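Local coordinates for thiamine-binding periplasmic protein (Escherichia coli, PDB 2QRY) that captures thiamine, thiamine phosphate and thiamine diphosphate in the periplasm and serves the ThiBPQ ABC transporter in thiamine import, at residues Asn87-Ala92 with Pro166-Leu171; Tyr244-Val249 with Asn282-Val287; Tyr28-Phe33 with Val121-Gly126. All blocks are in the same frame, centred on the assembly; numbering follows the deposited sequence.

Contact 1: Asn87-Ala92 with Pro166-Leu171. With TPS (thiamin phosphate), chain E.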
loop_
_atom_site.group_PDB
_atom_site.type_symbol
_atom_site.label_atom_id
_atom_site.label_comp_id
_atom_site.label_asym_id
_atom_site.label_seq_id
_atom_site.Cartn_x
_atom_site.Cartn_y
_atom_site.Cartn_z
ATOM N N ASN A 87 0.129 -7.562 -2.763
ATOM C CA ASN A 87 0.885 -8.657 -3.353
ATOM C C ASN A 87 1.809 -9.413 -2.398
ATOM O O ASN A 87 2.033 -10.606 -2.576
ATOM C CB ASN A 87 1.690 -8.133 -4.547
ATOM C CG ASN A 87 2.659 -7.039 -4.154
ATOM O OD1 ASN A 87 2.272 -6.046 -3.539
ATOM N ND2 ASN A 87 3.923 -7.213 -4.508
ATOM N N ASN A 88 2.337 -8.733 -1.390
ATOM C CA ASN A 88 3.241 -9.376 -0.444
ATOM C C ASN A 88 2.543 -10.237 0.601
ATOM O O ASN A 88 3.197 -10.999 1.315
ATOM C CB ASN A 88 4.094 -8.325 0.275
ATOM C CG ASN A 88 4.963 -7.529 -0.676
ATOM O OD1 ASN A 88 5.657 -8.093 -1.526
ATOM N ND2 ASN A 88 4.940 -6.210 -0.531
ATOM N N LEU A 89 1.224 -10.132 0.697
ATOM C CA LEU A 89 0.493 -10.897 1.698
ATOM C C LEU A 89 -0.369 -12.007 1.116
ATOM O O LEU A 89 -1.027 -12.725 1.865
ATOM C CB LEU A 89 -0.401 -9.964 2.511
ATOM C CG LEU A 89 0.240 -8.834 3.316
ATOM C CD1 LEU A 89 -0.849 -7.873 3.783
ATOM C CD2 LEU A 89 1.004 -9.417 4.506
ATOM N N LEU A 90 -0.374 -12.145 -0.210
ATOM C CA LEU A 90 -1.195 -13.160 -0.880
ATOM C C LEU A 90 -1.081 -14.579 -0.320
ATOM O O LEU A 90 -2.084 -15.190 0.039
ATOM C CB LEU A 90 -0.881 -13.202 -2.374
ATOM C CG LEU A 90 -1.134 -11.941 -3.201
ATOM C CD1 LEU A 90 -0.833 -12.246 -4.672
ATOM C CD2 LEU A 90 -2.575 -11.480 -3.036
ATOM N N ASP A 91 0.136 -15.100 -0.256
ATOM C CA ASP A 91 0.358 -16.448 0.244
ATOM C C ASP A 91 -0.214 -16.589 1.651
ATOM O O ASP A 91 -0.967 -17.523 1.945
ATOM C CB ASP A 91 1.856 -16.747 0.269
ATOM C CG ASP A 91 2.155 -18.229 0.241
ATOM O OD1 ASP A 91 2.006 -18.840 -0.840
ATOM O OD2 ASP A 91 2.537 -18.785 1.297
ATOM N N ALA A 92 0.157 -15.648 2.515
ATOM C CA ALA A 92 -0.292 -15.633 3.903
ATOM C C ALA A 92 -1.814 -15.619 3.990
ATOM O O ALA A 92 -2.399 -16.329 4.814
ATOM C CB ALA A 92 0.282 -14.421 4.615
ATOM N N PRO A 166 3.186 -0.428 3.515
ATOM C CA PRO A 166 4.344 0.375 3.086
ATOM C C PRO A 166 5.525 0.020 3.993
ATOM O O PRO A 166 6.682 0.069 3.584
ATOM C CB PRO A 166 3.882 1.805 3.319
ATOM C CG PRO A 166 2.407 1.723 3.099
ATOM C CD PRO A 166 2.027 0.439 3.798
ATOM N N GLY A 167 5.210 -0.325 5.238
ATOM C CA GLY A 167 6.242 -0.694 6.187
ATOM C C GLY A 167 6.842 -2.025 5.776
ATOM O O GLY A 167 8.062 -2.191 5.775
ATOM N N LEU A 168 5.967 -2.968 5.418
ATOM C CA LEU A 168 6.384 -4.289 4.978
ATOM C C LEU A 168 7.190 -4.079 3.697
ATOM O O LEU A 168 8.197 -4.757 3.462
ATOM C CB LEU A 168 5.168 -5.161 4.673
ATOM C CG LEU A 168 5.246 -6.666 4.947
ATOM C CD1 LEU A 168 4.275 -7.363 3.988
ATOM C CD2 LEU A 168 6.667 -7.207 4.784
ATOM N N GLY A 169 6.731 -3.132 2.878
ATOM C CA GLY A 169 7.414 -2.813 1.637
ATOM C C GLY A 169 8.861 -2.410 1.870
ATOM O O GLY A 169 9.766 -2.933 1.215
ATOM N N LEU A 170 9.089 -1.481 2.795
ATOM C CA LEU A 170 10.445 -1.042 3.099
ATOM C C LEU A 170 11.285 -2.202 3.640
ATOM O O LEU A 170 12.464 -2.308 3.332
ATOM C CB LEU A 170 10.434 0.095 4.122
ATOM C CG LEU A 170 11.823 0.580 4.551
ATOM C CD1 LEU A 170 12.616 1.007 3.323
ATOM C CD2 LEU A 170 11.689 1.736 5.533
ATOM N N LEU A 171 10.679 -3.063 4.450
ATOM C CA LEU A 171 11.404 -4.205 4.995
ATOM C C LEU A 171 11.915 -5.082 3.856
ATOM O O LEU A 171 13.076 -5.485 3.856
ATOM C CB LEU A 171 10.509 -5.056 5.906
ATOM C CG LEU A 171 11.173 -6.339 6.436
ATOM C CD1 LEU A 171 11.896 -6.053 7.751
ATOM C CD2 LEU A 171 10.117 -7.422 6.652
HETATM C CM2 TPS E . -0.264 11.711 -0.481
HETATM N N3 TPS E . -1.262 5.250 0.201
HETATM C C2 TPS E . -0.995 5.880 1.327
HETATM S S1 TPS E . -0.965 4.630 2.514
HETATM C C5 TPS E . -1.316 3.270 1.439
HETATM C C4 TPS E . -1.438 3.899 0.218
HETATM C CM4 TPS E . -1.746 3.097 -1.042
HETATM C C6 TPS E . -1.413 1.846 1.891
HETATM C C7 TPS E . -1.260 2.013 3.403
HETATM O O7 TPS E . -1.261 0.790 4.130
HETATM N N1A TPS E . 0.381 9.415 -1.083
HETATM C C2A TPS E . -0.570 10.239 -0.636
HETATM N N3A TPS E . -1.781 9.784 -0.323
HETATM C C4A TPS E . -2.094 8.476 -0.444
HETATM N N4A TPS E . -3.359 8.030 -0.107
HETATM C C5A TPS E . -1.101 7.561 -0.919
HETATM C C6A TPS E . 0.158 8.100 -1.234
HETATM C C7A TPS E . -1.358 6.044 -1.088
HETATM P P1 TPS E . -1.100 1.187 5.688
HETATM O O1 TPS E . 0.169 2.066 5.870
HETATM O O2 TPS E . -1.056 -0.100 6.608
HETATM O O3 TPS E . -2.328 2.028 6.101
#
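Asn-88 opens the contact by laying its CB against the CD1 methyl of Leu-168, 3.8 Å away, near the point where the backbones come nearest, the CA atoms of Asn-88 and Gly-169 being 8.1 Å apart. It is the aliphatic root of the asparagine that does the touching: CG stands anti to the carbonyl carbon (chi1 -61°), and the amide beyond it gives OD1 to a hydrogen bond with the hydroxyl of Tyr-244, which ties this turn to strand 243-252. Leu-89 follows and reaches the same methyl from another direction, its CD2 meeting Leu-168 CD1 at 3.9 Å as the two leucine side chains cross obliquely. One methyl of the helix 165-178 thus bridges two consecutive residues of the turn, without any hydrogen bond between the segments. In a bacterial solute-binding protein, whose ligand lies in a cleft between two lobes, this buried apolar patch lies on the phosphate side of the cleft, without touching the ligand. Pro-166, in the first turn of helix 165-178, flanks the phosphate, with its CD 3.2 Å from phosphate oxygen O1 and 3.3 Å from the ester oxygen O7 of the ligand. The N-terminal end of this helix probably lends the anion some favourable potential, while Ser-164 just before it hydrogen-bonds the ligand. From Leu-90 the chain turns into helix 90-96, while Leu-89, just before it, also packs on Arg-317 of helix 310-328.

Contact 2: Tyr244-Val249 with Asn282-Val287. With TPS (thiamin phosphate), chain E.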
loop_
_atom_site.group_PDB
_atom_site.type_symbol
_atom_site.label_atom_id
_atom_site.label_comp_id
_atom_site.label_asym_id
_atom_site.label_seq_id
_atom_site.Cartn_x
_atom_site.Cartn_y
_atom_site.Cartn_z
ATOM N N TYR A 244 10.507 -1.208 -5.046
ATOM C CA TYR A 244 9.652 -2.358 -4.793
ATOM C C TYR A 244 8.219 -2.082 -5.218
ATOM O O TYR A 244 7.662 -1.028 -4.919
ATOM C CB TYR A 244 9.703 -2.741 -3.309
ATOM C CG TYR A 244 9.263 -4.162 -3.046
ATOM C CD1 TYR A 244 7.919 -4.529 -3.147
ATOM C CD2 TYR A 244 10.197 -5.155 -2.723
ATOM C CE1 TYR A 244 7.509 -5.854 -2.932
ATOM C CE2 TYR A 244 9.800 -6.477 -2.506
ATOM C CZ TYR A 244 8.456 -6.818 -2.612
ATOM O OH TYR A 244 8.053 -8.116 -2.392
ATOM N N LEU A 245 7.628 -3.047 -5.912
ATOM C CA LEU A 245 6.272 -2.911 -6.420
ATOM C C LEU A 245 5.188 -3.386 -5.479
ATOM O O LEU A 245 5.310 -4.442 -4.847
ATOM C CB LEU A 245 6.130 -3.672 -7.741
ATOM C CG LEU A 245 4.708 -3.880 -8.280
ATOM C CD1 LEU A 245 4.116 -2.564 -8.765
ATOM C CD2 LEU A 245 4.761 -4.881 -9.432
ATOM N N GLN A 246 4.118 -2.602 -5.395
ATOM C CA GLN A 246 2.978 -2.971 -4.577
ATOM C C GLN A 246 1.725 -2.996 -5.442
ATOM O O GLN A 246 1.461 -2.069 -6.210
ATOM C CB GLN A 246 2.739 -1.991 -3.419
ATOM C CG GLN A 246 1.527 -2.401 -2.576
ATOM C CD GLN A 246 1.089 -1.355 -1.565
ATOM O OE1 GLN A 246 0.771 -0.216 -1.921
ATOM N NE2 GLN A 246 1.053 -1.743 -0.294
ATOM N N VAL A 247 0.964 -4.074 -5.314
ATOM C CA VAL A 247 -0.291 -4.214 -6.020
ATOM C C VAL A 247 -1.277 -4.485 -4.903
ATOM O O VAL A 247 -1.237 -5.543 -4.284
ATOM C CB VAL A 247 -0.295 -5.416 -6.993
ATOM C CG1 VAL A 247 -1.665 -5.553 -7.624
ATOM C CG2 VAL A 247 0.771 -5.234 -8.067
ATOM N N GLU A 248 -2.146 -3.522 -4.622
ATOM C CA GLU A 248 -3.129 -3.706 -3.563
ATOM C C GLU A 248 -4.251 -4.576 -4.095
ATOM O O GLU A 248 -4.584 -4.513 -5.274
ATOM C CB GLU A 248 -3.680 -2.357 -3.101
ATOM C CG GLU A 248 -2.608 -1.377 -2.688
ATOM C CD GLU A 248 -3.165 -0.223 -1.889
ATOM O OE1 GLU A 248 -3.199 -0.326 -0.639
ATOM O OE2 GLU A 248 -3.582 0.778 -2.512
ATOM N N VAL A 249 -4.843 -5.374 -3.221
ATOM C CA VAL A 249 -5.903 -6.278 -3.634
ATOM C C VAL A 249 -7.064 -6.341 -2.659
ATOM O O VAL A 249 -6.999 -5.828 -1.544
ATOM C CB VAL A 249 -5.355 -7.711 -3.793
ATOM C CG1 VAL A 249 -4.185 -7.717 -4.761
ATOM C CG2 VAL A 249 -4.912 -8.243 -2.446
ATOM N N ASN A 282 -6.728 7.645 -4.005
ATOM C CA ASN A 282 -5.688 6.876 -3.325
ATOM C C ASN A 282 -4.285 7.271 -3.779
ATOM O O ASN A 282 -3.299 6.846 -3.181
ATOM C CB ASN A 282 -5.884 5.380 -3.583
ATOM C CG ASN A 282 -5.690 4.528 -2.324
ATOM O OD1 ASN A 282 -5.310 3.352 -2.402
ATOM N ND2 ASN A 282 -5.974 5.110 -1.168
ATOM N N TRP A 283 -4.192 8.069 -4.839
ATOM C CA TRP A 283 -2.897 8.493 -5.357
ATOM C C TRP A 283 -2.004 7.285 -5.647
ATOM O O TRP A 283 -0.933 7.105 -5.071
ATOM C CB TRP A 283 -2.241 9.455 -4.362
ATOM C CG TRP A 283 -3.122 10.636 -4.125
ATOM C CD1 TRP A 283 -3.963 10.840 -3.065
ATOM C CD2 TRP A 283 -3.358 11.717 -5.035
ATOM N NE1 TRP A 283 -4.711 11.972 -3.264
ATOM C CE2 TRP A 283 -4.362 12.531 -4.465
ATOM C CE3 TRP A 283 -2.824 12.071 -6.282
ATOM C CZ2 TRP A 283 -4.842 13.683 -5.100
ATOM C CZ3 TRP A 283 -3.299 13.214 -6.915
ATOM C CH2 TRP A 283 -4.301 14.007 -6.320
HETATM N N MSE A 284 -2.489 6.458 -6.559
HETATM C CA MSE A 284 -1.817 5.242 -6.989
HETATM C C MSE A 284 -2.198 5.052 -8.456
HETATM O O MSE A 284 -3.117 5.711 -8.945
HETATM C CB MSE A 284 -2.336 4.049 -6.173
HETATM C CG MSE A 284 -1.984 4.071 -4.695
HETATM SE SE MSE A 284 -0.105 3.719 -4.386
HETATM C CE MSE A 284 -0.153 1.772 -4.447
ATOM N N TYR A 285 -1.507 4.158 -9.157
ATOM C CA TYR A 285 -1.827 3.901 -10.560
ATOM C C TYR A 285 -2.984 2.906 -10.635
ATOM O O TYR A 285 -2.960 1.863 -9.981
ATOM C CB TYR A 285 -0.608 3.339 -11.300
ATOM C CG TYR A 285 0.535 4.319 -11.415
ATOM C CD1 TYR A 285 0.446 5.427 -12.257
ATOM C CD2 TYR A 285 1.698 4.151 -10.666
ATOM C CE1 TYR A 285 1.489 6.347 -12.350
ATOM C CE2 TYR A 285 2.748 5.064 -10.751
ATOM C CZ TYR A 285 2.634 6.160 -11.594
ATOM O OH TYR A 285 3.662 7.066 -11.669
ATOM N N PRO A 286 -4.019 3.223 -11.428
ATOM C CA PRO A 286 -5.190 2.357 -11.587
ATOM C C PRO A 286 -4.840 1.022 -12.228
ATOM O O PRO A 286 -3.803 0.875 -12.883
ATOM C CB PRO A 286 -6.118 3.183 -12.474
ATOM C CG PRO A 286 -5.715 4.584 -12.188
ATOM C CD PRO A 286 -4.216 4.487 -12.155
ATOM N N VAL A 287 -5.724 0.054 -12.039
ATOM C CA VAL A 287 -5.528 -1.274 -12.584
ATOM C C VAL A 287 -6.220 -1.386 -13.948
ATOM O O VAL A 287 -5.927 -2.286 -14.734
ATOM C CB VAL A 287 -6.062 -2.334 -11.597
ATOM C CG1 VAL A 287 -7.569 -2.321 -11.573
ATOM C CG2 VAL A 287 -5.528 -3.674 -11.956
HETATM C CM2 TPS E . -0.264 11.711 -0.481
HETATM N N3 TPS E . -1.262 5.250 0.201
HETATM C C2 TPS E . -0.995 5.880 1.327
HETATM S S1 TPS E . -0.965 4.630 2.514
HETATM C C5 TPS E . -1.316 3.270 1.439
HETATM C C4 TPS E . -1.438 3.899 0.218
HETATM C CM4 TPS E . -1.746 3.097 -1.042
HETATM C C6 TPS E . -1.413 1.846 1.891
HETATM C C7 TPS E . -1.260 2.013 3.403
HETATM O O7 TPS E . -1.261 0.790 4.130
HETATM N N1A TPS E . 0.381 9.415 -1.083
HETATM C C2A TPS E . -0.570 10.239 -0.636
HETATM N N3A TPS E . -1.781 9.784 -0.323
HETATM C C4A TPS E . -2.094 8.476 -0.444
HETATM N N4A TPS E . -3.359 8.030 -0.107
HETATM C C5A TPS E . -1.101 7.561 -0.919
HETATM C C6A TPS E . 0.158 8.100 -1.234
HETATM C C7A TPS E . -1.358 6.044 -1.088
HETATM P P1 TPS E . -1.100 1.187 5.688
HETATM O O1 TPS E . 0.169 2.066 5.870
HETATM O O2 TPS E . -1.056 -0.100 6.608
HETATM O O3 TPS E . -2.328 2.028 6.101
#
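Gln-246 and Glu-248 project from the extended strand 244-249 to meet Met-284 and Asn-282 of a segment that leaves its helix at Trp-283 with positive phi (54°) before running into a weakly bonded strand about 285-286. The two backbones share no clear hydrogen bond, and the contact is made by side chains, with the ligand's methyl against them. Gln-246 reaches out with CG anti to its own nitrogen (chi1 180°), which brings OE1 to within 3.3 Å of the CE methyl of Met-284, a selenomethionine here; the two side chains cross at about a right angle. Both ends of that amide are held, OE1 by the hydroxyl of Tyr-218 and NE2 by the carboxylate of Asp-86. Met-284, bent along its chain, also sets SE 3.8 Å from the thiazolium methyl CM4 of thiamin phosphate. Glu-248 comes to this methyl with OE2, 3.3 Å from CM4, while its OE1 is hydrogen-bonded by Tyr-30. The carboxylate of Glu-248 and the amide of Asn-282 arrive from opposite directions and lie nearly coplanar. The backbone O of Asn-282 stands 3.0 Å from C7A, the ligand's methylene bridge. A buried carboxylate beside the methyl of a cationic thiazolium would probably complement the positive charge, although the carboxylate of Asp-124 close to OE2 may favour a shared proton; the methionine side chain, selenium-substituted here, supplies an apolar surface.

Contact 3: Tyr28-Phe33 with Val121-Gly126. With TPS (thiamin phosphate), chain E.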
loop_
_atom_site.group_PDB
_atom_site.type_symbol
_atom_site.label_atom_id
_atom_site.label_comp_id
_atom_site.label_asym_id
_atom_site.label_seq_id
_atom_site.Cartn_x
_atom_site.Cartn_y
_atom_site.Cartn_z
ATOM N N TYR A 28 -13.812 -4.238 5.059
ATOM C CA TYR A 28 -12.682 -3.849 5.901
ATOM C C TYR A 28 -11.604 -3.189 5.035
ATOM O O TYR A 28 -11.280 -3.685 3.958
ATOM C CB TYR A 28 -12.059 -5.070 6.583
ATOM C CG TYR A 28 -12.805 -5.616 7.778
ATOM C CD1 TYR A 28 -14.001 -5.044 8.214
ATOM C CD2 TYR A 28 -12.299 -6.702 8.486
ATOM C CE1 TYR A 28 -14.671 -5.545 9.328
ATOM C CE2 TYR A 28 -12.955 -7.208 9.597
ATOM C CZ TYR A 28 -14.138 -6.628 10.014
ATOM O OH TYR A 28 -14.783 -7.133 11.119
ATOM N N THR A 29 -11.041 -2.085 5.512
ATOM C CA THR A 29 -9.990 -1.398 4.768
ATOM C C THR A 29 -9.177 -0.495 5.706
ATOM O O THR A 29 -9.486 -0.397 6.891
ATOM C CB THR A 29 -10.588 -0.558 3.605
ATOM O OG1 THR A 29 -9.525 -0.078 2.773
ATOM C CG2 THR A 29 -11.395 0.627 4.147
ATOM N N TYR A 30 -8.134 0.147 5.179
ATOM C CA TYR A 30 -7.301 1.031 5.987
ATOM C C TYR A 30 -7.853 2.457 5.997
ATOM O O TYR A 30 -8.705 2.798 5.168
ATOM C CB TYR A 30 -5.847 0.984 5.496
ATOM C CG TYR A 30 -5.644 1.177 4.007
ATOM C CD1 TYR A 30 -5.609 2.453 3.444
ATOM C CD2 TYR A 30 -5.424 0.079 3.170
ATOM C CE1 TYR A 30 -5.342 2.635 2.075
ATOM C CE2 TYR A 30 -5.161 0.245 1.805
ATOM C CZ TYR A 30 -5.117 1.523 1.267
ATOM O OH TYR A 30 -4.808 1.690 -0.065
ATOM N N ASP A 31 -7.372 3.292 6.923
ATOM C CA ASP A 31 -7.898 4.651 7.055
ATOM C C ASP A 31 -7.756 5.630 5.906
ATOM O O ASP A 31 -8.682 6.400 5.651
ATOM C CB ASP A 31 -7.401 5.329 8.346
ATOM C CG ASP A 31 -5.893 5.332 8.479
ATOM O OD1 ASP A 31 -5.187 5.522 7.466
ATOM O OD2 ASP A 31 -5.411 5.159 9.619
ATOM N N SER A 32 -6.625 5.628 5.210
ATOM C CA SER A 32 -6.463 6.567 4.111
ATOM C C SER A 32 -7.390 6.238 2.934
ATOM O O SER A 32 -7.646 7.091 2.090
ATOM C CB SER A 32 -5.004 6.610 3.649
ATOM O OG SER A 32 -4.596 5.367 3.126
ATOM N N PHE A 33 -7.913 5.014 2.882
ATOM C CA PHE A 33 -8.811 4.651 1.789
ATOM C C PHE A 33 -10.215 5.185 2.064
ATOM O O PHE A 33 -10.810 5.846 1.213
ATOM C CB PHE A 33 -8.878 3.133 1.602
ATOM C CG PHE A 33 -9.607 2.708 0.355
ATOM C CD1 PHE A 33 -8.937 2.602 -0.860
ATOM C CD2 PHE A 33 -10.969 2.435 0.387
ATOM C CE1 PHE A 33 -9.612 2.229 -2.022
ATOM C CE2 PHE A 33 -11.654 2.060 -0.772
ATOM C CZ PHE A 33 -10.976 1.955 -1.979
ATOM N N VAL A 121 -8.208 -9.752 -6.099
ATOM C CA VAL A 121 -8.353 -8.846 -7.228
ATOM C C VAL A 121 -7.639 -7.510 -7.003
ATOM O O VAL A 121 -7.894 -6.810 -6.022
ATOM C CB VAL A 121 -9.849 -8.547 -7.496
ATOM C CG1 VAL A 121 -10.003 -7.768 -8.792
ATOM C CG2 VAL A 121 -10.640 -9.841 -7.544
ATOM N N PRO A 122 -6.731 -7.140 -7.916
ATOM C CA PRO A 122 -6.015 -5.871 -7.765
ATOM C C PRO A 122 -6.939 -4.694 -8.049
ATOM O O PRO A 122 -7.879 -4.815 -8.838
ATOM C CB PRO A 122 -4.911 -5.963 -8.817
ATOM C CG PRO A 122 -4.705 -7.416 -8.987
ATOM C CD PRO A 122 -6.107 -7.971 -8.958
ATOM N N PHE A 123 -6.676 -3.559 -7.406
ATOM C CA PHE A 123 -7.467 -2.362 -7.648
ATOM C C PHE A 123 -6.567 -1.157 -7.921
ATOM O O PHE A 123 -7.035 -0.119 -8.386
ATOM C CB PHE A 123 -8.467 -2.105 -6.503
ATOM C CG PHE A 123 -7.844 -1.792 -5.166
ATOM C CD1 PHE A 123 -7.386 -0.510 -4.876
ATOM C CD2 PHE A 123 -7.806 -2.757 -4.162
ATOM C CE1 PHE A 123 -6.912 -0.195 -3.609
ATOM C CE2 PHE A 123 -7.334 -2.451 -2.891
ATOM C CZ PHE A 123 -6.889 -1.171 -2.614
ATOM N N ASP A 124 -5.274 -1.304 -7.638
ATOM C CA ASP A 124 -4.281 -0.266 -7.924
ATOM C C ASP A 124 -2.863 -0.734 -7.608
ATOM O O ASP A 124 -2.671 -1.776 -6.985
ATOM C CB ASP A 124 -4.581 1.066 -7.198
ATOM C CG ASP A 124 -4.407 0.994 -5.689
ATOM O OD1 ASP A 124 -3.576 0.201 -5.187
ATOM O OD2 ASP A 124 -5.101 1.771 -4.997
ATOM N N TYR A 125 -1.870 0.016 -8.073
ATOM C CA TYR A 125 -0.484 -0.355 -7.817
ATOM C C TYR A 125 0.404 0.876 -7.718
ATOM O O TYR A 125 0.017 1.967 -8.126
ATOM C CB TYR A 125 0.031 -1.302 -8.912
ATOM C CG TYR A 125 0.246 -0.658 -10.269
ATOM C CD1 TYR A 125 1.494 -0.149 -10.631
ATOM C CD2 TYR A 125 -0.799 -0.557 -11.190
ATOM C CE1 TYR A 125 1.701 0.442 -11.874
ATOM C CE2 TYR A 125 -0.604 0.035 -12.441
ATOM C CZ TYR A 125 0.650 0.530 -12.776
ATOM O OH TYR A 125 0.858 1.103 -14.012
ATOM N N GLY A 126 1.591 0.694 -7.157
ATOM C CA GLY A 126 2.506 1.806 -7.012
ATOM C C GLY A 126 3.895 1.348 -6.628
ATOM O O GLY A 126 4.192 0.150 -6.622
HETATM C CM2 TPS E . -0.264 11.711 -0.481
HETATM N N3 TPS E . -1.262 5.250 0.201
HETATM C C2 TPS E . -0.995 5.880 1.327
HETATM S S1 TPS E . -0.965 4.630 2.514
HETATM C C5 TPS E . -1.316 3.270 1.439
HETATM C C4 TPS E . -1.438 3.899 0.218
HETATM C CM4 TPS E . -1.746 3.097 -1.042
HETATM C C6 TPS E . -1.413 1.846 1.891
HETATM C C7 TPS E . -1.260 2.013 3.403
HETATM O O7 TPS E . -1.261 0.790 4.130
HETATM N N1A TPS E . 0.381 9.415 -1.083
HETATM C C2A TPS E . -0.570 10.239 -0.636
HETATM N N3A TPS E . -1.781 9.784 -0.323
HETATM C C4A TPS E . -2.094 8.476 -0.444
HETATM N N4A TPS E . -3.359 8.030 -0.107
HETATM C C5A TPS E . -1.101 7.561 -0.919
HETATM C C6A TPS E . 0.158 8.100 -1.234
HETATM C C7A TPS E . -1.358 6.044 -1.088
HETATM P P1 TPS E . -1.100 1.187 5.688
HETATM O O1 TPS E . 0.169 2.066 5.870
HETATM O O2 TPS E . -1.056 -0.100 6.608
HETATM O O3 TPS E . -2.328 2.028 6.101
#
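Phe-123 is met by the Phe-33 ring and by the hydroxyl of Tyr-30. One face of the Tyr-30 ring carries thiamin phosphate, whose C6, the side-chain carbon next to the thiazolium, lies 3.8 Å above the plane toward the rim; the opposite face has Thr-29 OG1 over it, and Ser-32 N stands in plane at the edge. The phenol oxygen meets Phe-123 at that ring's edge, 4.4 Å from Tyr-30 OH to Phe-123 CZ. The rings of Phe-33 and Phe-123 meet obliquely, planes at 68°, with CE1 of Phe-33 4.0 Å from CE1 of Phe-123. Tyr-30 holds CG between its backbone nitrogen and carbonyl carbon (chi1 50°), which places the ring against the ligand. An alanine in its place would probably leave the Glu-248 carboxylate without its hydroxyl mate and open a gap against the ligand's C6. Tyr-30 occupies the N-cap position of the short helix 31-34, where Ser-32 OG lies 3.8 Å from the ligand's S1. Leu-83 of strand 81-86 packs on both Phe-33 and Phe-123, and Met-269 of helix 259-269 adds to the cover of Phe-123, so the contact joins helix 31-34, just after strand 24-29, to strand 121-133.

How the contacts relate
All three contacts are buried in the core and border the same thiamin phosphate, contact 1 at the phosphate end, contacts 2 and 3 meeting at the thiazolium methyl. Contact 1 is purely apolar between its segments; contact 2 mixes carboxylate, amide and a thioether-type side chain; contact 3 is largely aromatic. Contacts 2 and 3 are the closest pair, centres about 8 Å apart, and share a sheet: strand 121-133 pairs with both 243-252 and 285-286. Contact 1 joins contact 2 through the bonds of Asn-87 and Asn-88 to strand 243-252, but does not touch contact 3.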